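Local coordinates for protein peptidase, M20/M25/M40 family (Staphylococcus aureus, PDB 4EWT) that probably hydrolyses amide bonds as a dinuclear-metal amidohydrolase or aminoacylase of the M20 peptidase family, here holding two manganese ions, at residues A[27-35]-A[136-144]; A[69-77]-A[156-164]. All coordinates share one frame; numbering follows the deposited sequence.

Contact 1: A[27-35]-A[136-144]; sequences PELSFHEDE and PAEEVPPGG. With MN (manganese (II) ion), chain E.
Phe31 lays its ring against the bent loop 136-144, which leaves the end of strand 129-135 in the metal-binding domain of this M20 enzyme. The turn that presents it runs from Leu29 to His32 and is a type II beta turn. The hollow is formed by Ala137, Val140 and Pro142. Ala137 CB rises over one face of the ring in a CH-pi contact, 3.7 Å from the Phe31 centroid and 15° off the normal; a methyl group is small enough to let ring and loop backbone lie close together. At the ring edge Phe31 CE2 comes 3.5 Å from Val140 O. Pro142, which follows a cis peptide bond, crosses the ring obliquely, its CD 3.7 Å from Phe31 CZ.

Beside the ring, Ser30 is the second bump. Its CB faces the loop and its OG packs 3.5 Å from Val140 CG2; the polar partner of the hydroxyl is Asp80 OD2, which accepts Glu139 N as well. One carboxylate thus ties the turn to the metal-binding loop.

Glu33, the N-cap residue of helix 34-43, crosses the Pro136 ring at about a right angle. With chi1 at 51°, CG sits between backbone N and carbonyl carbon and the chain folds so that Glu33 CD rests 3.5 Å from Pro136 CB. Ala137 N then bonds to Glu33 OE1 at 3.3 Å, entering from above the carboxylate, 53° out of its plane. Farther along the loop Glu139 turns its carboxylate to the manganese ion shared with Cys103 and His362, with Glu139 OE2 2.2 Å from the metal.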
ATOM      1  N   PRO A  27     -44.316 -14.944   0.612  1.00 52.10           N
ATOM      2  CA  PRO A  27     -43.165 -14.737   1.494  1.00 49.76           C
ATOM      3  C   PRO A  27     -43.256 -13.413   2.243  1.00 51.55           C
ATOM      4  O   PRO A  27     -43.821 -12.439   1.728  1.00 54.99           O
ATOM      5  CB  PRO A  27     -41.986 -14.718   0.523  1.00 48.98           C
ATOM      6  CG  PRO A  27     -42.555 -14.135  -0.726  1.00 52.50           C
ATOM      7  CD  PRO A  27     -43.983 -14.635  -0.795  1.00 53.92           C
ATOM      8  N   GLU A  28     -42.719 -13.387   3.456  1.00 49.80           N
ATOM      9  CA  GLU A  28     -42.660 -12.156   4.234  1.00 51.71           C
ATOM     10  C   GLU A  28     -41.278 -11.924   4.808  1.00 49.80           C
ATOM     11  O   GLU A  28     -40.581 -12.868   5.179  1.00 46.54           O
ATOM     12  CB  GLU A  28     -43.677 -12.178   5.362  1.00 52.57           C
ATOM     13  CG  GLU A  28     -45.105 -11.962   4.903  1.00 56.56           C
ATOM     14  CD  GLU A  28     -46.104 -12.365   5.954  1.00 57.65           C
ATOM     15  OE1 GLU A  28     -45.852 -13.370   6.658  1.00 55.78           O
ATOM     16  OE2 GLU A  28     -47.136 -11.679   6.077  1.00 61.52           O
ATOM     17  N   LEU A  29     -40.910 -10.650   4.887  1.00 51.78           N
ATOM     18  CA  LEU A  29     -39.614 -10.214   5.405  1.00 50.91           C
ATOM     19  C   LEU A  29     -39.422 -10.529   6.886  1.00 49.51           C
ATOM     20  O   LEU A  29     -40.398 -10.682   7.629  1.00 49.88           O
ATOM     21  CB  LEU A  29     -39.465  -8.702   5.182  1.00 53.63           C
ATOM     22  CG  LEU A  29     -38.698  -8.161   3.973  1.00 54.58           C
ATOM     23  CD1 LEU A  29     -38.417  -9.198   2.905  1.00 52.10           C
ATOM     24  CD2 LEU A  29     -39.437  -6.965   3.393  1.00 59.56           C
ATOM     25  N   SER A  30     -38.155 -10.599   7.298  1.00 47.97           N
ATOM     26  CA  SER A  30     -37.778 -10.771   8.702  1.00 47.38           C
ATOM     27  C   SER A  30     -38.390  -9.669   9.567  1.00 50.83           C
ATOM     28  O   SER A  30     -38.324  -8.493   9.215  1.00 53.14           O
ATOM     29  CB  SER A  30     -36.256 -10.757   8.855  1.00 45.70           C
ATOM     30  OG  SER A  30     -35.627 -11.664   7.967  1.00 43.06           O
ATOM     31  N   PHE A  31     -38.990 -10.068  10.687  1.00 51.60           N
ATOM     32  CA  PHE A  31     -39.677  -9.165  11.624  1.00 55.33           C
ATOM     33  C   PHE A  31     -41.016  -8.610  11.104  1.00 58.73           C
ATOM     34  O   PHE A  31     -41.614  -7.733  11.733  1.00 62.16           O
ATOM     35  CB  PHE A  31     -38.756  -8.034  12.113  1.00 56.78           C
ATOM     36  CG  PHE A  31     -37.483  -8.517  12.758  1.00 54.74           C
ATOM     37  CD1 PHE A  31     -37.497  -9.069  14.041  1.00 54.90           C
ATOM     38  CD2 PHE A  31     -36.268  -8.414  12.088  1.00 53.31           C
ATOM     39  CE1 PHE A  31     -36.320  -9.515  14.643  1.00 52.65           C
ATOM     40  CE2 PHE A  31     -35.084  -8.853  12.681  1.00 51.31           C
ATOM     41  CZ  PHE A  31     -35.111  -9.405  13.963  1.00 51.08           C
ATOM     42  N   HIS A  32     -41.482  -9.128   9.966  1.00 58.28           N
ATOM     43  CA  HIS A  32     -42.785  -8.744   9.399  1.00 61.62           C
ATOM     44  C   HIS A  32     -43.557  -9.959   8.867  1.00 60.16           C
ATOM     45  O   HIS A  32     -44.361  -9.843   7.938  1.00 62.18           O
ATOM     46  CB  HIS A  32     -42.612  -7.698   8.294  1.00 64.05           C
ATOM     47  CG  HIS A  32     -41.851  -6.482   8.724  1.00 66.36           C
ATOM     48  ND1 HIS A  32     -42.455  -5.397   9.324  1.00 71.07           N
ATOM     49  CD2 HIS A  32     -40.533  -6.183   8.648  1.00 65.04           C
ATOM     50  CE1 HIS A  32     -41.542  -4.481   9.597  1.00 71.97           C
ATOM     51  NE2 HIS A  32     -40.368  -4.933   9.194  1.00 68.89           N
ATOM     52  N   GLU A  33     -43.316 -11.119   9.472  1.00 57.07           N
ATOM     53  CA  GLU A  33     -43.892 -12.371   8.996  1.00 55.56           C
ATOM     54  C   GLU A  33     -45.170 -12.624   9.823  1.00 57.06           C
ATOM     55  O   GLU A  33     -45.255 -13.559  10.624  1.00 55.17           O
ATOM     56  CB  GLU A  33     -42.860 -13.518   9.049  1.00 51.94           C
ATOM     57  CG  GLU A  33     -42.138 -13.704  10.381  1.00 50.93           C
ATOM     58  CD  GLU A  33     -40.982 -12.743  10.596  1.00 51.30           C
ATOM     59  OE1 GLU A  33     -39.890 -12.958  10.025  1.00 49.81           O
ATOM     60  OE2 GLU A  33     -41.161 -11.788  11.373  1.00 53.91           O
ATOM     61  N   ASP A  34     -46.159 -11.764   9.589  1.00 60.59           N
ATOM     62  CA  ASP A  34     -47.459 -11.826  10.253  1.00 63.15           C
ATOM     63  C   ASP A  34     -48.343 -12.940   9.694  1.00 62.14           C
ATOM     64  O   ASP A  34     -48.952 -13.683  10.464  1.00 61.54           O
ATOM     65  CB  ASP A  34     -48.191 -10.471  10.150  1.00 67.83           C
ATOM     66  CG  ASP A  34     -47.378  -9.294  10.717  1.00 69.93           C
ATOM     67  OD1 ASP A  34     -46.153  -9.433  10.939  1.00 67.16           O
ATOM     68  OD2 ASP A  34     -47.972  -8.213  10.929  1.00 74.52           O
ATOM     69  N   GLU A  35     -48.410 -13.044   8.364  1.00 62.20           N
ATOM     70  CA  GLU A  35     -49.246 -14.050   7.692  1.00 61.84           C
ATOM     71  C   GLU A  35     -48.651 -15.455   7.778  1.00 57.42           C
ATOM     72  O   GLU A  35     -49.383 -16.435   7.934  1.00 56.89           O
ATOM     73  CB  GLU A  35     -49.476 -13.697   6.219  1.00 63.86           C
ATOM     74  CG  GLU A  35     -50.436 -12.548   5.960  1.00 70.26           C
ATOM     75  CD  GLU A  35     -51.123 -12.657   4.601  1.00 74.49           C
ATOM     76  OE1 GLU A  35     -50.517 -13.209   3.654  1.00 73.67           O
ATOM     77  OE2 GLU A  35     -52.275 -12.194   4.479  1.00 79.51           O
ATOM     78  N   PRO A 136     -38.915 -17.251  13.093  1.00 36.62           N
ATOM     79  CA  PRO A 136     -38.874 -16.105  12.195  1.00 38.20           C
ATOM     80  C   PRO A 136     -37.491 -15.450  12.206  1.00 38.35           C
ATOM     81  O   PRO A 136     -36.611 -15.867  12.968  1.00 37.51           O
ATOM     82  CB  PRO A 136     -39.882 -15.147  12.830  1.00 40.77           C
ATOM     83  CG  PRO A 136     -39.752 -15.397  14.278  1.00 41.03           C
ATOM     84  CD  PRO A 136     -39.506 -16.889  14.395  1.00 38.46           C
ATOM     85  N   ALA A 137     -37.312 -14.446  11.354  1.00 39.88           N
ATOM     86  CA  ALA A 137     -36.228 -13.466  11.499  1.00 41.05           C
ATOM     87  C   ALA A 137     -34.802 -14.032  11.482  1.00 39.39           C
ATOM     88  O   ALA A 137     -33.896 -13.435  12.054  1.00 40.26           O
ATOM     89  CB  ALA A 137     -36.458 -12.628  12.770  1.00 43.03           C
ATOM     90  N   GLU A 138     -34.602 -15.167  10.818  1.00 38.09           N
ATOM     91  CA  GLU A 138     -33.270 -15.775  10.718  1.00 37.02           C
ATOM     92  C   GLU A 138     -32.293 -14.887   9.935  1.00 37.21           C
ATOM     93  O   GLU A 138     -31.116 -14.808  10.271  1.00 37.12           O
ATOM     94  CB  GLU A 138     -33.367 -17.176  10.083  1.00 35.44           C
ATOM     95  CG  GLU A 138     -32.063 -17.990  10.075  1.00 36.21           C
ATOM     96  CD  GLU A 138     -31.077 -17.583   8.978  1.00 37.92           C
ATOM     97  OE1 GLU A 138     -31.527 -17.187   7.873  1.00 38.82           O
ATOM     98  OE2 GLU A 138     -29.849 -17.664   9.225  1.00 36.67           O
ATOM     99  N   GLU A 139     -32.795 -14.205   8.909  1.00 38.43           N
ATOM    100  CA  GLU A 139     -31.947 -13.560   7.901  1.00 38.68           C
ATOM    101  C   GLU A 139     -31.315 -12.226   8.284  1.00 39.95           C
ATOM    102  O   GLU A 139     -30.263 -11.852   7.742  1.00 39.55           O
ATOM    103  CB  GLU A 139     -32.724 -13.398   6.591  1.00 39.67           C
ATOM    104  CG  GLU A 139     -33.103 -14.721   5.938  1.00 38.77           C
ATOM    105  CD  GLU A 139     -31.918 -15.448   5.312  1.00 38.41           C
ATOM    106  OE1 GLU A 139     -30.753 -15.042   5.522  1.00 37.43           O
ATOM    107  OE2 GLU A 139     -32.157 -16.448   4.603  1.00 38.93           O
ATOM    108  N   VAL A 140     -31.967 -11.498   9.186  1.00 41.37           N
ATOM    109  CA  VAL A 140     -31.544 -10.135   9.523  1.00 43.11           C
ATOM    110  C   VAL A 140     -31.226 -10.024  11.016  1.00 43.53           C
ATOM    111  O   VAL A 140     -32.065 -10.365  11.845  1.00 43.61           O
ATOM    112  CB  VAL A 140     -32.616  -9.080   9.121  1.00 45.66           C
ATOM    113  CG1 VAL A 140     -32.067  -7.662   9.262  1.00 47.69           C
ATOM    114  CG2 VAL A 140     -33.109  -9.315   7.701  1.00 45.24           C
ATOM    115  N   PRO A 141     -29.998  -9.570  11.358  1.00 43.81           N
ATOM    116  CA  PRO A 141     -29.625  -9.288  12.755  1.00 44.89           C
ATOM    117  C   PRO A 141     -30.646  -8.355  13.427  1.00 47.85           C
ATOM    118  O   PRO A 141     -31.152  -7.441  12.773  1.00 49.77           O
ATOM    119  CB  PRO A 141     -28.272  -8.580  12.622  1.00 45.19           C
ATOM    120  CG  PRO A 141     -27.703  -9.076  11.335  1.00 43.48           C
ATOM    121  CD  PRO A 141     -28.874  -9.350  10.425  1.00 43.01           C
ATOM    122  N   PRO A 142     -30.955  -8.571  14.724  1.00 48.95           N
ATOM    123  CA  PRO A 142     -30.379  -9.534  15.673  1.00 47.79           C
ATOM    124  C   PRO A 142     -30.849 -10.982  15.488  1.00 45.40           C
ATOM    125  O   PRO A 142     -30.328 -11.879  16.147  1.00 44.52           O
ATOM    126  CB  PRO A 142     -30.850  -8.998  17.027  1.00 50.62           C
ATOM    127  CG  PRO A 142     -32.160  -8.363  16.727  1.00 52.43           C
ATOM    128  CD  PRO A 142     -32.036  -7.780  15.347  1.00 51.91           C
ATOM    129  N   GLY A 143     -31.819 -11.202  14.606  1.00 44.88           N
ATOM    130  CA  GLY A 143     -32.292 -12.548  14.297  1.00 42.98           C
ATOM    131  C   GLY A 143     -33.425 -13.016  15.189  1.00 43.86           C
ATOM    132  O   GLY A 143     -33.836 -12.312  16.113  1.00 46.27           O
ATOM    133  N   GLY A 144     -33.927 -14.214  14.909  1.00 42.40           N
ATOM    134  CA  GLY A 144     -35.038 -14.790  15.664  1.00 43.16           C
ATOM    135  C   GLY A 144     -34.619 -15.741  16.770  1.00 42.86           C
ATOM    136  O   GLY A 144     -35.250 -15.773  17.836  1.00 44.79           O
TER
HETATM  137 MN    MN E 401     -30.272 -17.223   3.865  1.00 55.48          MN
HETATM  138  O   HOH W   1     -30.132 -18.107   6.126  1.00 31.85           O

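Contact 2: A[69-77]-A[156-164]; sequences PGKTLAIRA and GVDHVLGVH. With MN (manganese (II) ion), chain F.
Thr72 and Asp158 open the pairing of two parallel strands, 72-77 and 159-164, in the middle of the mixed eight-stranded sheet of the catalytic domain. Asp158 grips Thr72 twice: Thr72 N donates to Asp158 OD1 (3.0 Å, 152° at the hydrogen), which uses its anti lone pair, and Asp158 N returns a 2.9 Å bond to Thr72 O. A chi1 of -67° sets the carboxylate beside the residue's own backbone N, so OD1 and that N can take the N-H and the carbonyl of Thr72. Beta-branched Thr72 suits this start, its CB resting on the carbonyl of Gly156. Ala74 then takes both backbone bonds, its N to His159 O and its O from Leu161 N, and Arg76 N continues to Leu161 O.

On one side of the sheet Leu73, His159, Ile75 and Leu161 stand together. Leu73 leans across the gap, CD1 lying 4.0 Å from His159 CB, while the imidazole stacks on Phe306 and its ND1 is bonded to Pro343 O. The other side carries Ala74, Val160 and Arg76. Ala74 is small enough to take two valines about its methyl: Val157 CG1 lies 3.7 Å and Val160 CG1 4.1 Å from Ala74 CB.

Farther along, Gly162 adds no side chain to the Arg76 side. Asp334, Glu333 and Gln135 hold the Arg76 guanidinium, polar partners that suit a buried charge. Where the strands drift apart, a water spans the gap, donating to Arg76 O at 2.8 Å and to Val163 O at 2.7 Å. The second strand then delivers His164, whose NE2 binds its manganese ion at 2.3 Å.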
ATOM      1  N   PRO A  69     -42.298 -40.164  30.355  1.00 65.19           N
ATOM      2  CA  PRO A  69     -41.079 -39.448  30.734  1.00 65.93           C
ATOM      3  C   PRO A  69     -39.917 -39.747  29.790  1.00 64.30           C
ATOM      4  O   PRO A  69     -39.804 -40.865  29.279  1.00 64.61           O
ATOM      5  CB  PRO A  69     -40.771 -39.987  32.141  1.00 70.66           C
ATOM      6  CG  PRO A  69     -42.035 -40.663  32.593  1.00 72.10           C
ATOM      7  CD  PRO A  69     -42.650 -41.191  31.354  1.00 68.80           C
ATOM      8  N   GLY A  70     -39.068 -38.748  29.559  1.00 62.81           N
ATOM      9  CA  GLY A  70     -37.925 -38.912  28.677  1.00 61.36           C
ATOM     10  C   GLY A  70     -37.251 -37.620  28.261  1.00 59.20           C
ATOM     11  O   GLY A  70     -37.602 -36.525  28.715  1.00 59.19           O
ATOM     12  N   LYS A  71     -36.319 -37.765  27.353  1.00 57.49           N
ATOM     13  CA  LYS A  71     -35.565 -36.670  26.763  1.00 55.00           C
ATOM     14  C   LYS A  71     -36.415 -35.671  26.021  1.00 51.76           C
ATOM     15  O   LYS A  71     -37.556 -35.937  25.717  1.00 51.08           O
ATOM     16  CB  LYS A  71     -34.608 -37.269  25.768  1.00 54.46           C
ATOM     17  CG  LYS A  71     -33.512 -37.996  26.398  1.00 57.21           C
ATOM     18  CD  LYS A  71     -32.969 -39.044  25.534  1.00 57.38           C
ATOM     19  CE  LYS A  71     -31.611 -39.476  26.032  1.00 60.93           C
ATOM     20  NZ  LYS A  71     -30.844 -40.153  24.971  1.00 61.23           N
ATOM     21  N   THR A  72     -35.840 -34.531  25.690  1.00 49.54           N
ATOM     22  CA  THR A  72     -36.535 -33.567  24.860  1.00 46.26           C
ATOM     23  C   THR A  72     -35.618 -33.141  23.727  1.00 43.72           C
ATOM     24  O   THR A  72     -34.526 -32.610  23.958  1.00 44.27           O
ATOM     25  CB  THR A  72     -36.971 -32.335  25.672  1.00 47.16           C
ATOM     26  OG1 THR A  72     -37.808 -32.748  26.758  1.00 49.63           O
ATOM     27  CG2 THR A  72     -37.735 -31.356  24.794  1.00 44.20           C
ATOM     28  N   LEU A  73     -36.069 -33.404  22.506  1.00 40.75           N
ATOM     29  CA  LEU A  73     -35.330 -33.056  21.317  1.00 38.04           C
ATOM     30  C   LEU A  73     -36.057 -31.939  20.597  1.00 35.68           C
ATOM     31  O   LEU A  73     -37.248 -32.059  20.292  1.00 34.32           O
ATOM     32  CB  LEU A  73     -35.209 -34.264  20.389  1.00 37.77           C
ATOM     33  CG  LEU A  73     -34.583 -34.011  19.017  1.00 35.97           C
ATOM     34  CD1 LEU A  73     -33.114 -33.586  19.148  1.00 35.92           C
ATOM     35  CD2 LEU A  73     -34.712 -35.241  18.139  1.00 35.80           C
ATOM     36  N   ALA A  74     -35.333 -30.854  20.334  1.00 34.11           N
ATOM     37  CA  ALA A  74     -35.887 -29.763  19.557  1.00 31.98           C
ATOM     38  C   ALA A  74     -35.480 -29.916  18.103  1.00 30.24           C
ATOM     39  O   ALA A  74     -34.334 -30.256  17.796  1.00 30.20           O
ATOM     40  CB  ALA A  74     -35.450 -28.423  20.107  1.00 32.01           C
ATOM     41  N   ILE A  75     -36.436 -29.686  17.212  1.00 28.68           N
ATOM     42  CA  ILE A  75     -36.167 -29.682  15.776  1.00 27.46           C
ATOM     43  C   ILE A  75     -36.598 -28.332  15.202  1.00 26.68           C
ATOM     44  O   ILE A  75     -37.662 -27.822  15.532  1.00 26.92           O
ATOM     45  CB  ILE A  75     -36.826 -30.891  15.057  1.00 27.30           C
ATOM     46  CG1 ILE A  75     -38.333 -30.938  15.319  1.00 26.73           C
ATOM     47  CG2 ILE A  75     -36.170 -32.199  15.536  1.00 29.03           C
ATOM     48  CD1 ILE A  75     -39.047 -32.054  14.585  1.00 27.14           C
ATOM     49  N   ARG A  76     -35.750 -27.741  14.371  1.00 26.15           N
ATOM     50  CA  ARG A  76     -35.895 -26.330  14.031  1.00 26.27           C
ATOM     51  C   ARG A  76     -36.115 -26.093  12.533  1.00 26.07           C
ATOM     52  O   ARG A  76     -35.423 -26.670  11.697  1.00 25.26           O
ATOM     53  CB  ARG A  76     -34.672 -25.564  14.551  1.00 26.44           C
ATOM     54  CG  ARG A  76     -34.677 -24.075  14.302  1.00 26.97           C
ATOM     55  CD  ARG A  76     -34.079 -23.725  12.948  1.00 25.94           C
ATOM     56  NE  ARG A  76     -33.576 -22.362  12.977  1.00 27.24           N
ATOM     57  CZ  ARG A  76     -32.678 -21.859  12.134  1.00 25.97           C
ATOM     58  NH1 ARG A  76     -32.168 -22.594  11.143  1.00 24.40           N
ATOM     59  NH2 ARG A  76     -32.292 -20.608  12.301  1.00 25.72           N
ATOM     60  N   ALA A  77     -37.105 -25.254  12.220  1.00 26.89           N
ATOM     61  CA  ALA A  77     -37.336 -24.759  10.857  1.00 27.58           C
ATOM     62  C   ALA A  77     -37.589 -23.260  10.892  1.00 28.43           C
ATOM     63  O   ALA A  77     -38.416 -22.788  11.666  1.00 29.38           O
ATOM     64  CB  ALA A  77     -38.530 -25.473  10.211  1.00 27.41           C
ATOM     65  N   GLY A 156     -36.114 -27.060  28.996  1.00 55.17           N
ATOM     66  CA  GLY A 156     -36.335 -28.507  28.982  1.00 54.35           C
ATOM     67  C   GLY A 156     -35.558 -29.263  27.916  1.00 51.36           C
ATOM     68  O   GLY A 156     -35.372 -30.483  28.026  1.00 52.01           O
ATOM     69  N   VAL A 157     -35.085 -28.533  26.905  1.00 48.04           N
ATOM     70  CA  VAL A 157     -34.476 -29.116  25.706  1.00 44.72           C
ATOM     71  C   VAL A 157     -33.062 -29.637  25.943  1.00 45.23           C
ATOM     72  O   VAL A 157     -32.192 -28.901  26.407  1.00 46.20           O
ATOM     73  CB  VAL A 157     -34.440 -28.100  24.528  1.00 41.77           C
ATOM     74  CG1 VAL A 157     -33.694 -28.685  23.342  1.00 39.52           C
ATOM     75  CG2 VAL A 157     -35.854 -27.691  24.114  1.00 40.16           C
ATOM     76  N   ASP A 158     -32.841 -30.901  25.589  1.00 44.59           N
ATOM     77  CA  ASP A 158     -31.534 -31.544  25.716  1.00 45.53           C
ATOM     78  C   ASP A 158     -30.636 -31.333  24.485  1.00 42.87           C
ATOM     79  O   ASP A 158     -29.457 -30.980  24.619  1.00 43.62           O
ATOM     80  CB  ASP A 158     -31.725 -33.038  26.019  1.00 47.68           C
ATOM     81  CG  ASP A 158     -32.348 -33.290  27.399  1.00 50.76           C
ATOM     82  OD1 ASP A 158     -33.558 -33.613  27.466  1.00 50.15           O
ATOM     83  OD2 ASP A 158     -31.622 -33.168  28.414  1.00 53.67           O
ATOM     84  N   HIS A 159     -31.193 -31.538  23.292  1.00 39.69           N
ATOM     85  CA  HIS A 159     -30.462 -31.340  22.033  1.00 37.17           C
ATOM     86  C   HIS A 159     -31.308 -30.612  20.985  1.00 34.08           C
ATOM     87  O   HIS A 159     -32.536 -30.708  21.004  1.00 33.61           O
ATOM     88  CB  HIS A 159     -30.022 -32.682  21.442  1.00 37.78           C
ATOM     89  CG  HIS A 159     -28.999 -33.408  22.257  1.00 40.89           C
ATOM     90  ND1 HIS A 159     -27.645 -33.200  22.113  1.00 41.40           N
ATOM     91  CD2 HIS A 159     -29.133 -34.364  23.206  1.00 43.19           C
ATOM     92  CE1 HIS A 159     -26.988 -33.986  22.944  1.00 45.15           C
ATOM     93  NE2 HIS A 159     -27.867 -34.709  23.616  1.00 47.63           N
ATOM     94  N   VAL A 160     -30.647 -29.898  20.068  1.00 32.00           N
ATOM     95  CA  VAL A 160     -31.338 -29.252  18.947  1.00 29.48           C
ATOM     96  C   VAL A 160     -30.835 -29.822  17.625  1.00 28.42           C
ATOM     97  O   VAL A 160     -29.643 -30.015  17.443  1.00 28.68           O
ATOM     98  CB  VAL A 160     -31.177 -27.710  18.942  1.00 28.83           C
ATOM     99  CG1 VAL A 160     -32.172 -27.071  17.962  1.00 26.58           C
ATOM    100  CG2 VAL A 160     -31.384 -27.137  20.332  1.00 30.63           C
ATOM    101  N   LEU A 161     -31.757 -30.104  16.713  1.00 27.03           N
ATOM    102  CA  LEU A 161     -31.393 -30.535  15.373  1.00 26.43           C
ATOM    103  C   LEU A 161     -32.029 -29.587  14.368  1.00 24.98           C
ATOM    104  O   LEU A 161     -33.150 -29.130  14.550  1.00 24.31           O
ATOM    105  CB  LEU A 161     -31.828 -31.990  15.126  1.00 27.31           C
ATOM    106  CG  LEU A 161     -31.619 -32.604  13.732  1.00 27.19           C
ATOM    107  CD1 LEU A 161     -30.148 -32.716  13.373  1.00 27.49           C
ATOM    108  CD2 LEU A 161     -32.276 -33.968  13.631  1.00 27.69           C
ATOM    109  N   GLY A 162     -31.285 -29.254  13.323  1.00 24.98           N
ATOM    110  CA  GLY A 162     -31.817 -28.426  12.260  1.00 23.83           C
ATOM    111  C   GLY A 162     -31.324 -28.919  10.924  1.00 24.50           C
ATOM    112  O   GLY A 162     -30.283 -29.562  10.825  1.00 25.01           O
ATOM    113  N   VAL A 163     -32.080 -28.599   9.889  1.00 24.57           N
ATOM    114  CA  VAL A 163     -31.749 -29.011   8.544  1.00 26.05           C
ATOM    115  C   VAL A 163     -31.858 -27.788   7.663  1.00 26.06           C
ATOM    116  O   VAL A 163     -32.748 -26.958   7.859  1.00 25.64           O
ATOM    117  CB  VAL A 163     -32.701 -30.128   8.032  1.00 27.00           C
ATOM    118  CG1 VAL A 163     -32.667 -30.232   6.510  1.00 28.81           C
ATOM    119  CG2 VAL A 163     -32.330 -31.459   8.645  1.00 27.61           C
ATOM    120  N   HIS A 164     -30.927 -27.665   6.722  1.00 26.68           N
ATOM    121  CA  HIS A 164     -31.028 -26.676   5.671  1.00 27.13           C
ATOM    122  C   HIS A 164     -30.915 -27.383   4.330  1.00 29.11           C
ATOM    123  O   HIS A 164     -30.001 -28.195   4.122  1.00 30.04           O
ATOM    124  CB  HIS A 164     -29.911 -25.632   5.813  1.00 26.85           C
ATOM    125  CG  HIS A 164     -30.285 -24.276   5.308  1.00 26.17           C
ATOM    126  ND1 HIS A 164     -30.451 -24.004   3.970  1.00 27.44           N
ATOM    127  CD2 HIS A 164     -30.534 -23.118   5.963  1.00 25.41           C
ATOM    128  CE1 HIS A 164     -30.773 -22.731   3.820  1.00 29.87           C
ATOM    129  NE2 HIS A 164     -30.821 -22.168   5.013  1.00 27.83           N
TER
HETATM  130 MN    MN F 402     -31.490 -20.015   5.324  1.00 35.56          MN
HETATM  131  O   HOH W   2     -35.146 -27.466   9.038  1.00 20.47           O
HETATM  132  O   HOH W   3     -33.626 -24.305   9.420  1.00 22.59           O
HETATM  133  O   HOH W   1     -30.132 -18.107   6.126  1.00 31.85           O
HETATM  134  O   HOH W   4     -31.607 -20.626   7.494  1.00 36.08           O

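In the fold
Contacts 1 and 2, with centres about 21 Å apart, each supply a ligand to the dinuclear manganese site. The loop of contact 1 brings Glu139 to one ion and the strand of contact 2 brings His164 to the other; Cys103 belongs to both sites. A water bridges the ions, its O 2.4 Å from the Glu139-bound manganese and 2.5 Å from the His164-bound manganese. Glu138, the residue before Glu139, also lies beside this water. The contacts touch directly as well, Glu138 CG packing 3.4 Å from Arg76 NH2. Along the chain their segments alternate, in the order 27-35, 69-77, 136-144 and 156-164.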